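Translation initiation factor eIF2B, subunit delta (PDB 1T5O) belongs to the eIF2B alpha/beta/delta family and, as an MtnA-like member, probably interconverts methylthioribose-1-phosphate and methylthioribulose-1-phosphate. Local coordinates at the interface of chains A and B. Sequence-based numbering; all coordinates share one arbitrary frame. Chains: chain A/B, Translation initiation factor eIF2B, subunit delta.

The interface of chains A and B. Residues chain A 187, 189, 192, 213, 297; chain B 187, 189, 213, 297.
A:Arg189 and B:Glu187 pair across the two-fold axis of the deposited dimer, and B:Arg189 and A:Glu187 form the twin salt bridge; the structure alone does not show whether this dimer is biological. Each guanidinium binds side-on: NE of A:Arg189 gives a nearly straight hydrogen bond (169°) to carboxylate oxygen OE1 of B:Glu187 at 2.7 Å, while its NH2 reaches OE2 of B:Glu187 at 2.8 Å. Arginine and glutamate suit this place because NE and NH2 match the spacing of two carboxylate oxygens, whose syn sides they meet with the planes 29° apart. Bends at chi2 (-72°) and chi3 fold the arginine so that this edge faces the acid. The two arginines cross at about a right angle, with NE of A:Arg189 4.1 Å from NE of B:Arg189, a closeness the carboxylates probably compensate. Replacing A:Arg189 with a methionine would probably leave the B:Glu187 carboxylate without its charged mate and take from A:Asn192 OD1 the hydrogen bond of NH1.

In the second shell, the amide of A:Asn192 can serve cation and anion at once: its OD1 accepts from NH1 of A:Arg189 at 3.1 Å, and its ND2 donates to OE1 of A:Glu187 at 3.0 Å. A:Thr213, a compact hydroxyl donor, gives OG1 to OE2 of A:Glu187, on the face opposite B:Arg189 NE. B:Thr213 is turned differently, its methyl CG2 packing against CB of A:Arg189 at 3.8 Å. Across the interface, the apolar CD1 methyl of B:Ile297 lies 3.6 Å from ND2 of A:Asn192.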
loop_
_atom_site.group_PDB
_atom_site.type_symbol
_atom_site.label_atom_id
_atom_site.label_comp_id
_atom_site.label_asym_id
_atom_site.label_seq_id
_atom_site.Cartn_x
_atom_site.Cartn_y
_atom_site.Cartn_z
ATOM N N GLU A 187 -2.756 5.158 4.435
ATOM C CA GLU A 187 -2.193 6.093 3.468
ATOM C C GLU A 187 -2.984 6.115 2.173
ATOM O O GLU A 187 -3.071 7.150 1.531
ATOM C CB GLU A 187 -0.704 5.804 3.202
ATOM C CG GLU A 187 -0.438 4.635 2.280
ATOM C CD GLU A 187 1.054 4.445 1.980
ATOM O OE1 GLU A 187 1.804 5.451 1.925
ATOM O OE2 GLU A 187 1.468 3.280 1.772
ATOM N N ARG A 189 -2.926 3.869 -1.051
ATOM C CA ARG A 189 -2.197 3.842 -2.323
ATOM C C ARG A 189 -3.197 3.714 -3.490
ATOM O O ARG A 189 -4.324 3.323 -3.275
ATOM C CB ARG A 189 -1.215 2.670 -2.312
ATOM C CG ARG A 189 -0.063 2.893 -1.325
ATOM C CD ARG A 189 0.856 3.944 -1.860
ATOM N NE ARG A 189 1.531 3.449 -3.063
ATOM C CZ ARG A 189 2.140 4.224 -3.953
ATOM N NH1 ARG A 189 2.160 5.547 -3.794
ATOM N NH2 ARG A 189 2.736 3.676 -5.003
ATOM N N ASN A 192 -2.327 8.159 -2.431
ATOM C CA ASN A 192 -2.137 8.636 -1.057
ATOM C C ASN A 192 -3.091 9.698 -0.528
ATOM O O ASN A 192 -2.665 10.665 0.141
ATOM C CB ASN A 192 -0.713 9.154 -0.867
ATOM C CG ASN A 192 0.297 8.041 -0.837
ATOM O OD1 ASN A 192 0.555 7.380 -1.863
ATOM N ND2 ASN A 192 0.867 7.799 0.342
ATOM N N THR A 213 0.360 2.213 6.754
ATOM C CA THR A 213 0.245 1.782 5.378
ATOM C C THR A 213 -1.113 1.026 5.294
ATOM O O THR A 213 -1.678 0.629 6.329
ATOM C CB THR A 213 1.442 0.848 5.046
ATOM O OG1 THR A 213 1.541 0.677 3.644
ATOM C CG2 THR A 213 1.266 -0.471 5.677
ATOM N N ILE A 297 9.779 3.681 -8.989
ATOM C CA ILE A 297 9.697 2.580 -8.010
ATOM C C ILE A 297 9.407 1.197 -8.603
ATOM O O ILE A 297 9.271 0.222 -7.862
ATOM C CB ILE A 297 8.656 2.866 -6.894
ATOM C CG1 ILE A 297 7.245 2.989 -7.495
ATOM C CG2 ILE A 297 9.065 4.117 -6.113
ATOM C CD1 ILE A 297 6.143 3.330 -6.476
ATOM N N GLU B 187 3.116 -4.266 -4.401
ATOM C CA GLU B 187 4.232 -3.312 -4.330
ATOM C C GLU B 187 4.984 -3.372 -3.011
ATOM O O GLU B 187 6.178 -3.056 -2.965
ATOM C CB GLU B 187 3.766 -1.856 -4.596
ATOM C CG GLU B 187 2.923 -1.228 -3.505
ATOM C CD GLU B 187 2.534 0.225 -3.801
ATOM O OE1 GLU B 187 1.570 0.706 -3.185
ATOM O OE2 GLU B 187 3.189 0.890 -4.629
ATOM N N ARG B 189 4.394 -1.751 0.491
ATOM C CA ARG B 189 4.729 -0.490 1.155
ATOM C C ARG B 189 5.342 -0.797 2.529
ATOM O O ARG B 189 5.127 -1.891 3.068
ATOM C CB ARG B 189 3.451 0.366 1.284
ATOM C CG ARG B 189 3.001 0.913 -0.076
ATOM C CD ARG B 189 3.958 1.970 -0.584
ATOM N NE ARG B 189 3.860 3.155 0.266
ATOM C CZ ARG B 189 4.720 4.167 0.265
ATOM N NH1 ARG B 189 5.773 4.147 -0.542
ATOM N NH2 ARG B 189 4.498 5.216 1.053
ATOM N N THR B 213 -1.217 -2.643 -5.986
ATOM C CA THR B 213 -0.911 -2.103 -4.664
ATOM C C THR B 213 -1.233 -3.225 -3.680
ATOM O O THR B 213 -1.873 -4.220 -4.045
ATOM C CB THR B 213 -1.798 -0.905 -4.266
ATOM O OG1 THR B 213 -3.170 -1.314 -4.280
ATOM C CG2 THR B 213 -1.585 0.256 -5.216
ATOM N N ILE B 297 4.449 13.461 1.243
ATOM C CA ILE B 297 3.140 12.824 1.060
ATOM C C ILE B 297 2.303 12.815 2.329
ATOM O O ILE B 297 1.176 12.330 2.338
ATOM C CB ILE B 297 3.276 11.356 0.528
ATOM C CG1 ILE B 297 4.074 10.502 1.522
ATOM C CG2 ILE B 297 3.903 11.376 -0.860
ATOM C CD1 ILE B 297 4.161 8.979 1.156
#